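Local coordinates for protein phosphoethanolamine N-methyltransferase 1 (Haemonchus contortus, PDB 4KRG) that probably catalyses the first methylation of phosphoethanolamine, with S-adenosylmethionine as methyl donor, on the nematode route to phosphocholine, at residues T174-S177 with P183-Y186; M33-Q36 with D40-A43; E138-L143 with N254-I259; N227-V232 with R349-W354. One frame throughout, in Å; residues are numbered along the deposited sequence.

Contact 1. Residues T174-S177 with P183-Y186. With OPE (phosphoric acid mono-(2-amino-ethyl) ester), chain C.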
loop_
_atom_site.group_PDB
_atom_site.type_symbol
_atom_site.label_atom_id
_atom_site.label_comp_id
_atom_site.label_asym_id
_atom_site.label_seq_id
_atom_site.Cartn_x
_atom_site.Cartn_y
_atom_site.Cartn_z
ATOM N N THR A 174 7.364 -15.252 16.549
ATOM C CA THR A 174 5.953 -15.577 16.401
ATOM C C THR A 174 5.317 -16.219 17.631
ATOM O O THR A 174 5.978 -16.905 18.411
ATOM C CB THR A 174 5.692 -16.467 15.176
ATOM O OG1 THR A 174 4.309 -16.378 14.812
ATOM C CG2 THR A 174 6.057 -17.918 15.465
HETATM N N MSE A 175 4.021 -15.963 17.794
HETATM C CA MSE A 175 3.217 -16.618 18.818
HETATM C C MSE A 175 2.392 -17.715 18.174
HETATM O O MSE A 175 1.605 -18.393 18.837
HETATM C CB MSE A 175 2.284 -15.622 19.499
HETATM C CG MSE A 175 2.963 -14.724 20.500
HETATM SE SE MSE A 175 3.753 -15.716 21.965
HETATM C CE MSE A 175 2.113 -16.361 22.794
ATOM N N HIS A 176 2.567 -17.872 16.868
ATOM C CA HIS A 176 1.945 -18.974 16.156
ATOM C C HIS A 176 2.503 -20.293 16.656
ATOM O O HIS A 176 3.617 -20.350 17.178
ATOM C CB HIS A 176 2.191 -18.854 14.655
ATOM C CG HIS A 176 1.299 -17.860 13.981
ATOM N ND1 HIS A 176 -0.051 -18.055 13.844
ATOM C CD2 HIS A 176 1.578 -16.666 13.403
ATOM C CE1 HIS A 176 -0.579 -17.021 13.209
ATOM N NE2 HIS A 176 0.384 -16.166 12.932
ATOM N N SER A 177 1.718 -21.352 16.502
ATOM C CA SER A 177 2.191 -22.693 16.802
ATOM C C SER A 177 3.100 -23.172 15.676
ATOM O O SER A 177 2.796 -22.984 14.498
ATOM C CB SER A 177 1.013 -23.647 16.971
ATOM O OG SER A 177 1.460 -24.983 17.080
ATOM N N PRO A 183 -4.316 -20.940 9.779
ATOM C CA PRO A 183 -5.491 -20.732 8.921
ATOM C C PRO A 183 -5.506 -19.381 8.216
ATOM O O PRO A 183 -6.301 -19.168 7.297
ATOM C CB PRO A 183 -6.653 -20.786 9.915
ATOM C CG PRO A 183 -6.063 -20.287 11.190
ATOM C CD PRO A 183 -4.660 -20.840 11.209
ATOM N N THR A 184 -4.637 -18.481 8.657
ATOM C CA THR A 184 -4.614 -17.109 8.168
ATOM C C THR A 184 -4.456 -17.017 6.645
ATOM O O THR A 184 -3.725 -17.800 6.036
ATOM C CB THR A 184 -3.490 -16.326 8.859
ATOM O OG1 THR A 184 -3.560 -16.559 10.272
ATOM C CG2 THR A 184 -3.611 -14.847 8.579
ATOM N N HIS A 185 -5.166 -16.067 6.041
ATOM C CA HIS A 185 -5.048 -15.782 4.617
ATOM C C HIS A 185 -4.043 -14.661 4.402
ATOM O O HIS A 185 -4.353 -13.495 4.637
ATOM C CB HIS A 185 -6.392 -15.324 4.051
ATOM C CG HIS A 185 -7.449 -16.389 4.029
ATOM N ND1 HIS A 185 -7.576 -17.289 3.000
ATOM C CD2 HIS A 185 -8.448 -16.667 4.905
ATOM C CE1 HIS A 185 -8.600 -18.090 3.240
ATOM N NE2 HIS A 185 -9.145 -17.736 4.388
ATOM N N TYR A 186 -2.841 -15.007 3.954
ATOM C CA TYR A 186 -1.830 -13.998 3.643
ATOM C C TYR A 186 -1.871 -13.672 2.157
ATOM O O TYR A 186 -1.185 -14.297 1.351
ATOM C CB TYR A 186 -0.440 -14.482 4.065
ATOM C CG TYR A 186 -0.359 -14.802 5.535
ATOM C CD1 TYR A 186 -0.336 -13.791 6.481
ATOM C CD2 TYR A 186 -0.323 -16.117 5.976
ATOM C CE1 TYR A 186 -0.276 -14.078 7.829
ATOM C CE2 TYR A 186 -0.256 -16.413 7.323
ATOM C CZ TYR A 186 -0.232 -15.391 8.241
ATOM O OH TYR A 186 -0.173 -15.676 9.579
HETATM C CA OPE C . -0.307 -10.622 13.250
HETATM C CB OPE C . -1.238 -10.276 14.365
HETATM O O1 OPE C . 1.703 -12.495 12.403
HETATM O O2 OPE C . 0.619 -11.641 10.378
HETATM O O3 OPE C . -0.087 -13.851 11.288
HETATM O O4 OPE C . -0.652 -11.737 12.512
HETATM N N OPE C . -2.639 -10.183 14.048
HETATM P P OPE C . 0.409 -12.462 11.624
#
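H176 and Y186 each set the ring beside the backbone N and anti to the carbonyl carbon (chi1 -79° and -58°), and from two places in the same loop the two side chains run at each other from opposite directions until both reach one phosphate oxygen of the bound phosphoethanolamine. The imidazole gives one half of the grip, in a nearly straight bond: H176 NE2 donates to ligand O3 at 2.9 Å, with 169° at the hydrogen. The phenol supplies the other half through a short bond of 2.5 Å between Y186 OH and the same O3. That oxygen lies near the plane of both rings, so each is used edge-on and neither stacks on the phosphate. The two donors themselves, H176 NE2 and Y186 OH, stand 3.4 Å apart.

T184 lies beside both rings. Its OG1 comes to 4.2 Å from H176 CE1, while its CG2 rests on one face of the Y186 ring, 3.4 Å above the plane and toward the rim. Behind them N182 acts as a shared second shell, hydrogen-bonded to T184 OG1 through OD1 and to Y186 OH through ND2. On the histidine side an ST turn shapes the backbone, H176 N donating to T174 OG1 at 3.1 Å. S161, S166 and Y133 also hydrogen-bond the ligand. Two side chains converging on a single phosphate oxygen mark this as a phosphate-holding part of the substrate pocket, to which the loop between strand 154-161 and helix 189-198 contributes H176 and Y186.

Contact 2. Residues M33-Q36 with D40-A43; sequences MLNQ and DLEA. With OPE (phosphoric acid mono-(2-amino-ethyl) ester), chain C.
M33 and E42 bring the two backbones closest, their CA atoms 8.0 Å apart, where helix 29-33 has just ended in a Schellman motif with L34 at positive phi (49°) and the chain doubles back into helix 38-50. The gap is bridged by the selenomethionine side chain of M33. Extended through chi2 (-174°), it carries its selenium to 3.7 Å from E42 CA, and SE lies 3.8 Å from E42 CB, the two side chains crossing at about a right angle. A bend at chi3 (87°) then turns the methyl aside, so that M33 CE comes to 4.3 Å from L41 CB. The selenium lies against the backbone and CB of E42, whose carboxylate is paired with R70 and R46.

A second crossing lies beside the first: N35 ND2 meets L41 CD1 at 3.7 Å, a plain van der Waals touch. The amide is held from its other end, OD1 accepting from T37 N. The backbone of the same turn faces the substrate, with M33 O 3.4 Å from CB of phosphoethanolamine, while L34 CD1 stands 3.8 Å from its O4. Around this buried contact, Y222 of helix 220-226 touches both M33 and L41, and R225 and C226 of that helix add to the cover on L41; the turn thus meets helix 220-226 through M33 and L41, and the substrate through M33 O and L34.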
loop_
_atom_site.group_PDB
_atom_site.type_symbol
_atom_site.label_atom_id
_atom_site.label_comp_id
_atom_site.label_asym_id
_atom_site.label_seq_id
_atom_site.Cartn_x
_atom_site.Cartn_y
_atom_site.Cartn_z
HETATM N N MSE A 33 -0.733 -8.909 18.444
HETATM C CA MSE A 33 0.270 -8.786 17.407
HETATM C C MSE A 33 0.875 -10.139 17.075
HETATM O O MSE A 33 1.660 -10.246 16.140
HETATM C CB MSE A 33 1.342 -7.792 17.841
HETATM C CG MSE A 33 0.750 -6.475 18.345
HETATM SE SE MSE A 33 2.121 -5.131 18.717
HETATM C CE MSE A 33 2.277 -4.325 16.934
ATOM N N LEU A 34 0.472 -11.166 17.827
ATOM C CA LEU A 34 1.015 -12.522 17.677
ATOM C C LEU A 34 2.545 -12.507 17.667
ATOM O O LEU A 34 3.189 -13.061 16.777
ATOM C CB LEU A 34 0.440 -13.228 16.441
ATOM C CG LEU A 34 -1.057 -13.535 16.584
ATOM C CD1 LEU A 34 -1.637 -14.139 15.314
ATOM C CD2 LEU A 34 -1.296 -14.464 17.763
ATOM N N ASN A 35 3.111 -11.867 18.685
ATOM C CA ASN A 35 4.543 -11.624 18.775
ATOM C C ASN A 35 4.978 -11.744 20.221
ATOM O O ASN A 35 4.379 -11.132 21.098
ATOM C CB ASN A 35 4.863 -10.220 18.256
ATOM C CG ASN A 35 6.348 -9.955 18.156
ATOM O OD1 ASN A 35 7.040 -9.848 19.165
ATOM N ND2 ASN A 35 6.841 -9.820 16.930
ATOM N N GLN A 36 6.028 -12.525 20.466
ATOM C CA GLN A 36 6.459 -12.819 21.830
ATOM C C GLN A 36 7.002 -11.580 22.530
ATOM O O GLN A 36 7.085 -11.537 23.756
ATOM C CB GLN A 36 7.515 -13.930 21.841
ATOM C CG GLN A 36 7.163 -15.164 21.014
ATOM C CD GLN A 36 8.006 -16.382 21.376
ATOM O OE1 GLN A 36 8.138 -16.736 22.551
ATOM N NE2 GLN A 36 8.579 -17.031 20.366
ATOM N N ASP A 40 7.955 -4.436 22.496
ATOM C CA ASP A 40 8.951 -3.713 21.708
ATOM C C ASP A 40 8.340 -2.887 20.588
ATOM O O ASP A 40 8.838 -1.816 20.260
ATOM C CB ASP A 40 9.945 -4.692 21.075
ATOM C CG ASP A 40 10.875 -5.332 22.088
ATOM O OD1 ASP A 40 10.984 -4.812 23.220
ATOM O OD2 ASP A 40 11.509 -6.353 21.737
ATOM N N LEU A 41 7.267 -3.399 19.998
ATOM C CA LEU A 41 6.727 -2.815 18.774
ATOM C C LEU A 41 5.443 -2.021 18.957
ATOM O O LEU A 41 5.143 -1.160 18.138
ATOM C CB LEU A 41 6.462 -3.903 17.728
ATOM C CG LEU A 41 7.454 -5.043 17.551
ATOM C CD1 LEU A 41 6.840 -6.098 16.661
ATOM C CD2 LEU A 41 8.740 -4.529 16.947
ATOM N N GLU A 42 4.687 -2.309 20.011
ATOM C CA GLU A 42 3.278 -1.889 20.077
ATOM C C GLU A 42 2.995 -0.385 19.919
ATOM O O GLU A 42 2.155 0.012 19.107
ATOM C CB GLU A 42 2.598 -2.433 21.343
ATOM C CG GLU A 42 1.077 -2.415 21.287
ATOM C CD GLU A 42 0.482 -1.065 21.642
ATOM O OE1 GLU A 42 0.866 -0.496 22.684
ATOM O OE2 GLU A 42 -0.370 -0.562 20.880
ATOM N N ALA A 43 3.680 0.451 20.692
ATOM C CA ALA A 43 3.376 1.879 20.664
ATOM C C ALA A 43 3.777 2.524 19.333
ATOM O O ALA A 43 3.070 3.383 18.803
ATOM C CB ALA A 43 4.034 2.587 21.830
HETATM C CA OPE C . -0.307 -10.622 13.250
HETATM C CB OPE C . -1.238 -10.276 14.365
HETATM O O1 OPE C . 1.703 -12.495 12.403
HETATM O O2 OPE C . 0.619 -11.641 10.378
HETATM O O3 OPE C . -0.087 -13.851 11.288
HETATM O O4 OPE C . -0.652 -11.737 12.512
HETATM N N OPE C . -2.639 -10.183 14.048
HETATM P P OPE C . 0.409 -12.462 11.624
#

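Contact 3. Residues E138-L143 with N254-I259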
loop_
_atom_site.group_PDB
_atom_site.type_symbol
_atom_site.label_atom_id
_atom_site.label_comp_id
_atom_site.label_asym_id
_atom_site.label_seq_id
_atom_site.Cartn_x
_atom_site.Cartn_y
_atom_site.Cartn_z
ATOM N N GLU A 138 -16.181 -13.343 2.135
ATOM C CA GLU A 138 -16.450 -12.510 3.305
ATOM C C GLU A 138 -15.771 -11.139 3.240
ATOM O O GLU A 138 -16.348 -10.142 3.677
ATOM C CB GLU A 138 -16.045 -13.243 4.584
ATOM C CG GLU A 138 -16.926 -14.441 4.898
ATOM C CD GLU A 138 -16.319 -15.373 5.932
ATOM O OE1 GLU A 138 -15.120 -15.222 6.259
ATOM O OE2 GLU A 138 -17.045 -16.263 6.419
ATOM N N VAL A 139 -14.549 -11.095 2.709
ATOM C CA VAL A 139 -13.840 -9.832 2.522
ATOM C C VAL A 139 -14.665 -8.901 1.638
ATOM O O VAL A 139 -14.869 -7.729 1.965
ATOM C CB VAL A 139 -12.442 -10.045 1.892
ATOM C CG1 VAL A 139 -11.844 -8.718 1.446
ATOM C CG2 VAL A 139 -11.509 -10.718 2.881
ATOM N N ILE A 140 -15.159 -9.438 0.529
ATOM C CA ILE A 140 -15.971 -8.665 -0.401
ATOM C C ILE A 140 -17.266 -8.221 0.279
ATOM O O ILE A 140 -17.662 -7.057 0.188
ATOM C CB ILE A 140 -16.275 -9.471 -1.677
ATOM C CG1 ILE A 140 -14.970 -9.787 -2.412
ATOM C CG2 ILE A 140 -17.211 -8.698 -2.581
ATOM C CD1 ILE A 140 -15.056 -10.954 -3.377
ATOM N N GLU A 141 -17.903 -9.150 0.984
ATOM C CA GLU A 141 -19.137 -8.855 1.697
ATOM C C GLU A 141 -18.903 -7.838 2.810
ATOM O O GLU A 141 -19.730 -6.962 3.035
ATOM C CB GLU A 141 -19.767 -10.145 2.232
ATOM C CG GLU A 141 -20.269 -11.063 1.120
ATOM C CD GLU A 141 -20.892 -12.348 1.637
ATOM O OE1 GLU A 141 -21.633 -13.001 0.870
ATOM O OE2 GLU A 141 -20.632 -12.714 2.802
ATOM N N PHE A 142 -17.770 -7.944 3.493
ATOM C CA PHE A 142 -17.417 -6.958 4.505
ATOM C C PHE A 142 -17.276 -5.573 3.894
ATOM O O PHE A 142 -17.742 -4.588 4.462
ATOM C CB PHE A 142 -16.121 -7.330 5.234
ATOM C CG PHE A 142 -15.603 -6.232 6.124
ATOM C CD1 PHE A 142 -16.151 -6.026 7.383
ATOM C CD2 PHE A 142 -14.592 -5.389 5.696
ATOM C CE1 PHE A 142 -15.687 -5.008 8.206
ATOM C CE2 PHE A 142 -14.124 -4.373 6.511
ATOM C CZ PHE A 142 -14.672 -4.183 7.769
ATOM N N LEU A 143 -16.631 -5.497 2.734
ATOM C CA LEU A 143 -16.348 -4.204 2.111
ATOM C C LEU A 143 -17.587 -3.540 1.526
ATOM O O LEU A 143 -17.687 -2.316 1.507
ATOM C CB LEU A 143 -15.258 -4.336 1.050
ATOM C CG LEU A 143 -13.870 -4.656 1.608
ATOM C CD1 LEU A 143 -12.915 -5.022 0.487
ATOM C CD2 LEU A 143 -13.325 -3.490 2.420
ATOM N N ASN A 254 -14.847 -13.716 -8.640
ATOM C CA ASN A 254 -14.085 -14.288 -9.744
ATOM C C ASN A 254 -12.738 -13.605 -9.905
ATOM O O ASN A 254 -11.709 -14.258 -10.067
ATOM C CB ASN A 254 -14.856 -14.159 -11.051
ATOM C CG ASN A 254 -14.067 -14.668 -12.238
ATOM O OD1 ASN A 254 -13.418 -15.713 -12.163
ATOM N ND2 ASN A 254 -14.101 -13.921 -13.335
ATOM N N LEU A 255 -12.753 -12.281 -9.861
ATOM C CA LEU A 255 -11.534 -11.511 -10.016
ATOM C C LEU A 255 -10.588 -11.700 -8.835
ATOM O O LEU A 255 -9.407 -11.995 -9.010
ATOM C CB LEU A 255 -11.873 -10.036 -10.197
ATOM C CG LEU A 255 -12.678 -9.720 -11.452
ATOM C CD1 LEU A 255 -13.070 -8.269 -11.463
ATOM C CD2 LEU A 255 -11.866 -10.045 -12.685
ATOM N N PHE A 256 -11.122 -11.534 -7.632
ATOM C CA PHE A 256 -10.329 -11.528 -6.411
ATOM C C PHE A 256 -9.734 -12.907 -6.120
ATOM O O PHE A 256 -8.616 -13.010 -5.626
ATOM C CB PHE A 256 -11.216 -11.046 -5.251
ATOM C CG PHE A 256 -10.478 -10.747 -3.969
ATOM C CD1 PHE A 256 -9.388 -9.888 -3.948
ATOM C CD2 PHE A 256 -10.919 -11.287 -2.769
ATOM C CE1 PHE A 256 -8.737 -9.602 -2.749
ATOM C CE2 PHE A 256 -10.276 -11.007 -1.576
ATOM C CZ PHE A 256 -9.181 -10.163 -1.565
ATOM N N SER A 257 -10.474 -13.962 -6.449
ATOM C CA SER A 257 -10.077 -15.327 -6.088
ATOM C C SER A 257 -9.260 -16.052 -7.147
ATOM O O SER A 257 -8.413 -16.882 -6.818
ATOM C CB SER A 257 -11.306 -16.182 -5.753
ATOM O OG SER A 257 -11.785 -15.912 -4.451
ATOM N N GLN A 258 -9.525 -15.752 -8.415
ATOM C CA GLN A 258 -8.903 -16.490 -9.516
ATOM C C GLN A 258 -8.099 -15.634 -10.506
ATOM O O GLN A 258 -6.896 -15.840 -10.670
ATOM C CB GLN A 258 -9.957 -17.313 -10.263
ATOM C CG GLN A 258 -9.882 -18.821 -10.015
ATOM C CD GLN A 258 -10.209 -19.210 -8.582
ATOM O OE1 GLN A 258 -11.285 -18.896 -8.071
ATOM N NE2 GLN A 258 -9.278 -19.900 -7.928
ATOM N N ILE A 259 -8.765 -14.687 -11.163
ATOM C CA ILE A 259 -8.151 -13.894 -12.230
ATOM C C ILE A 259 -6.914 -13.100 -11.784
ATOM O O ILE A 259 -5.835 -13.213 -12.378
ATOM C CB ILE A 259 -9.158 -12.900 -12.848
ATOM C CG1 ILE A 259 -10.392 -13.627 -13.398
ATOM C CG2 ILE A 259 -8.483 -12.064 -13.927
ATOM C CD1 ILE A 259 -10.139 -14.459 -14.649
#
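F256 carries most of this helix-helix contact, meeting V139 and I140 on the facing helix. The phenyl ring is carried anti to the backbone N (chi1 -169°), out from helix 249-271 and toward helix 136-149, where one side of it meets both partners. V139 CG1 comes to 4.1 Å from F256 CE2, the two side chains crossing at about a right angle. I140 reaches the adjacent ring carbon instead: its CD1 lies 4.2 Å from F256 CD2, and here the side chains slide past each other in opposite directions. Both methyls approach the ring obliquely, and the contact is wholly apolar.

Helix 136-149 belongs to the Rossmann-like methyltransferase fold, in which it links the parallel strands 122-126 and 154-161. Helix 249-271 comes much later in the chain, after strand 231-240, and packs against it. F256 does more than touch this pair, because its ring also reaches L191 and L195 of helix 189-198; V139 shares the L195 contact, and all three helices meet there. I140 in turn packs on V249, L252 and L253, one to two turns earlier on the long helix.

The long helix widens around F256 into a pi-type turn: N254 O accepts from Q258 N at 3.1 Å, and I259 N donates to the same N254 O at 3.2 Å. Next to the phenylalanine, S257 OG is hydrogen-bonded to D136 at the start of the opposite helix.

Contact 4. Residues N227-V232 with R349-W354; sequences NNWRQV and RVRFGW. With BOG (octyl beta-D-glucopyranoside), chain E.
The indole of W229 meets the strand of V350 with its edge: the carbonyl oxygen of V350 lies only 7° out of the ring plane, and N227 O lies in the ring plane at the opposite edge, by CE3 and CZ3. The guanidinium of R351 is flanked differently, having the terminal carbon C8' of a bound octyl glucoside over one face. The aliphatic R351 CD approaches the indole obliquely, 4.1 Å from W229 NE1.

The one polar bond across the contact is W229 NE1 to V350 O, 2.8 Å long with 157° at the hydrogen. The buried N-H at the indole edge points to a strand carbonyl, in the planes of both groups. A bend at chi2 (-72°) folds the R351 chain, whose CG lies 3.5 Å from C8' of the detergent, while R351 NE is turned back to the carbonyl of Q348.

The tryptophan is also fixed from behind. Its backbone N is bonded to N343 and its carbonyl to S218, and the residues around it form an Asx turn in which R230 N donates to N228 OD1 at 2.9 Å. I223 of helix 220-226 and A342 of helix 332-345 pack on the indole. The contact ties the turn leading into strand 231-240 to strand 350-354, a strand that pairs on both sides, with 208-218 and 324-329, an arrangement consistent with an interdomain seam of a di-domain methyltransferase.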
loop_
_atom_site.group_PDB
_atom_site.type_symbol
_atom_site.label_atom_id
_atom_site.label_comp_id
_atom_site.label_asym_id
_atom_site.label_seq_id
_atom_site.Cartn_x
_atom_site.Cartn_y
_atom_site.Cartn_z
ATOM N N ASN A 227 12.296 -6.101 9.534
ATOM C CA ASN A 227 12.731 -6.190 8.133
ATOM C C ASN A 227 11.624 -6.675 7.198
ATOM O O ASN A 227 11.880 -7.378 6.217
ATOM C CB ASN A 227 13.982 -7.067 7.988
ATOM C CG ASN A 227 15.258 -6.337 8.370
ATOM O OD1 ASN A 227 15.965 -6.750 9.289
ATOM N ND2 ASN A 227 15.561 -5.250 7.659
ATOM N N ASN A 228 10.393 -6.283 7.515
ATOM C CA ASN A 228 9.223 -6.735 6.789
ATOM C C ASN A 228 8.499 -5.563 6.137
ATOM O O ASN A 228 7.955 -4.698 6.829
ATOM C CB ASN A 228 8.292 -7.490 7.743
ATOM C CG ASN A 228 7.139 -8.159 7.031
ATOM O OD1 ASN A 228 7.032 -8.115 5.801
ATOM N ND2 ASN A 228 6.269 -8.802 7.803
ATOM N N TRP A 229 8.500 -5.545 4.805
ATOM C CA TRP A 229 7.862 -4.495 4.012
ATOM C C TRP A 229 6.408 -4.822 3.699
ATOM O O TRP A 229 5.693 -4.004 3.122
ATOM C CB TRP A 229 8.606 -4.322 2.677
ATOM C CG TRP A 229 9.815 -3.425 2.722
ATOM C CD1 TRP A 229 9.939 -2.204 2.136
ATOM C CD2 TRP A 229 11.063 -3.687 3.385
ATOM N NE1 TRP A 229 11.186 -1.682 2.389
ATOM C CE2 TRP A 229 11.896 -2.566 3.154
ATOM C CE3 TRP A 229 11.567 -4.748 4.142
ATOM C CZ2 TRP A 229 13.200 -2.486 3.658
ATOM C CZ3 TRP A 229 12.857 -4.662 4.645
ATOM C CH2 TRP A 229 13.656 -3.537 4.401
ATOM N N ARG A 230 5.977 -6.024 4.066
ATOM C CA ARG A 230 4.678 -6.546 3.629
ATOM C C ARG A 230 3.553 -6.396 4.655
ATOM O O ARG A 230 2.495 -7.011 4.517
ATOM C CB ARG A 230 4.804 -8.008 3.188
ATOM C CG ARG A 230 5.575 -8.196 1.886
ATOM C CD ARG A 230 5.977 -9.649 1.687
ATOM N NE ARG A 230 6.230 -9.964 0.282
ATOM C CZ ARG A 230 6.552 -11.170 -0.169
ATOM N NH1 ARG A 230 6.681 -12.188 0.675
ATOM N NH2 ARG A 230 6.748 -11.358 -1.468
ATOM N N GLN A 231 3.790 -5.590 5.684
ATOM C CA GLN A 231 2.717 -5.122 6.548
ATOM C C GLN A 231 2.158 -3.890 5.873
ATOM O O GLN A 231 2.711 -2.795 5.995
ATOM C CB GLN A 231 3.256 -4.769 7.924
ATOM C CG GLN A 231 3.712 -5.984 8.699
ATOM C CD GLN A 231 2.554 -6.870 9.073
ATOM O OE1 GLN A 231 1.695 -6.475 9.860
ATOM N NE2 GLN A 231 2.504 -8.068 8.492
ATOM N N VAL A 232 1.071 -4.073 5.135
ATOM C CA VAL A 232 0.611 -3.047 4.220
ATOM C C VAL A 232 -0.725 -2.484 4.672
ATOM O O VAL A 232 -1.624 -3.221 5.085
ATOM C CB VAL A 232 0.520 -3.579 2.766
ATOM C CG1 VAL A 232 0.240 -2.438 1.789
ATOM C CG2 VAL A 232 1.818 -4.297 2.367
ATOM N N ARG A 349 16.691 1.416 4.072
ATOM C CA ARG A 349 16.720 2.741 3.478
ATOM C C ARG A 349 15.776 2.865 2.285
ATOM O O ARG A 349 15.460 3.972 1.860
ATOM C CB ARG A 349 18.142 3.089 3.044
ATOM C CG ARG A 349 19.161 3.106 4.170
ATOM C CD ARG A 349 20.549 3.289 3.613
ATOM N NE ARG A 349 20.906 2.171 2.746
ATOM C CZ ARG A 349 22.076 2.026 2.132
ATOM N NH1 ARG A 349 23.037 2.931 2.283
ATOM N NH2 ARG A 349 22.283 0.965 1.365
ATOM N N VAL A 350 15.337 1.728 1.747
ATOM C CA VAL A 350 14.521 1.719 0.533
ATOM C C VAL A 350 13.066 1.439 0.873
ATOM O O VAL A 350 12.764 0.457 1.549
ATOM C CB VAL A 350 15.012 0.666 -0.491
ATOM C CG1 VAL A 350 14.121 0.662 -1.718
ATOM C CG2 VAL A 350 16.436 0.955 -0.905
ATOM N N ARG A 351 12.172 2.315 0.419
ATOM C CA ARG A 351 10.746 2.190 0.708
ATOM C C ARG A 351 9.943 2.364 -0.575
ATOM O O ARG A 351 10.366 3.075 -1.481
ATOM C CB ARG A 351 10.306 3.244 1.731
ATOM C CG ARG A 351 11.176 3.347 2.965
ATOM C CD ARG A 351 11.017 2.171 3.882
ATOM N NE ARG A 351 12.008 2.172 4.956
ATOM C CZ ARG A 351 11.830 2.723 6.151
ATOM N NH1 ARG A 351 10.684 3.325 6.450
ATOM N NH2 ARG A 351 12.799 2.665 7.053
ATOM N N PHE A 352 8.791 1.712 -0.653
ATOM C CA PHE A 352 7.907 1.849 -1.805
ATOM C C PHE A 352 6.518 2.209 -1.330
ATOM O O PHE A 352 6.139 1.901 -0.204
ATOM C CB PHE A 352 7.827 0.539 -2.604
ATOM C CG PHE A 352 9.137 0.100 -3.180
ATOM C CD1 PHE A 352 9.489 0.441 -4.480
ATOM C CD2 PHE A 352 10.029 -0.648 -2.417
ATOM C CE1 PHE A 352 10.718 0.042 -5.014
ATOM C CE2 PHE A 352 11.253 -1.044 -2.941
ATOM C CZ PHE A 352 11.596 -0.698 -4.241
ATOM N N GLY A 353 5.765 2.873 -2.194
ATOM C CA GLY A 353 4.365 3.137 -1.942
ATOM C C GLY A 353 3.638 2.988 -3.257
ATOM O O GLY A 353 4.228 3.167 -4.320
ATOM N N TRP A 354 2.362 2.636 -3.194
ATOM C CA TRP A 354 1.532 2.665 -4.382
ATOM C C TRP A 354 0.621 3.883 -4.311
ATOM O O TRP A 354 0.057 4.191 -3.258
ATOM C CB TRP A 354 0.693 1.389 -4.523
ATOM C CG TRP A 354 -0.282 1.472 -5.663
ATOM C CD1 TRP A 354 -0.080 1.068 -6.946
ATOM C CD2 TRP A 354 -1.608 2.032 -5.626
ATOM N NE1 TRP A 354 -1.194 1.330 -7.709
ATOM C CE2 TRP A 354 -2.134 1.916 -6.925
ATOM C CE3 TRP A 354 -2.376 2.612 -4.618
ATOM C CZ2 TRP A 354 -3.422 2.370 -7.238
ATOM C CZ3 TRP A 354 -3.648 3.055 -4.935
ATOM C CH2 TRP A 354 -4.159 2.932 -6.236
HETATM C C1 BOG E . 12.465 14.736 4.384
HETATM O O1 BOG E . 11.470 13.780 4.433
HETATM C C2 BOG E . 12.243 15.807 5.433
HETATM O O2 BOG E . 11.041 16.497 5.130
HETATM C C3 BOG E . 13.382 16.769 5.445
HETATM O O3 BOG E . 13.185 17.749 6.502
HETATM C C4 BOG E . 14.691 16.072 5.633
HETATM O O4 BOG E . 15.781 17.013 5.565
HETATM C C5 BOG E . 14.889 15.001 4.570
HETATM O O5 BOG E . 13.766 14.052 4.583
HETATM C C6 BOG E . 16.125 14.254 4.806
HETATM O O6 BOG E . 16.784 14.128 3.585
HETATM C "C1'" BOG E . 11.170 13.232 3.150
HETATM C "C2'" BOG E . 10.013 12.215 3.334
HETATM C "C3'" BOG E . 10.357 11.140 4.352
HETATM C "C4'" BOG E . 10.418 9.798 3.963
HETATM C "C5'" BOG E . 11.420 8.856 4.689
HETATM C "C6'" BOG E . 11.274 7.383 4.287
HETATM C "C7'" BOG E . 12.189 6.965 3.110
HETATM C "C8'" BOG E . 13.287 6.064 3.561
#

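Along the chain contact 2 closes first; contact 3 then opens, contact 1 lies inside its loop, and contact 4 opens before contact 3 closes, so those two cross. Contacts 1 and 2 are partners, their centres 14 Å apart: M175 N lies 3.2 Å from L34 O, probably hydrogen-bonded, and both touch phosphoethanolamine. Contact 3 stands off, its centre about 21 Å from that of contact 1. Contact 4, its centre some 18 to 24 Å from the others, is nearest the centre of the chain. Contacts 1 and 2 shape the substrate pocket; 3 and 4, linked through the successive strand 231-240 and helix 249-271, join helices and strands away from it, contact 4 probably near the domain junction.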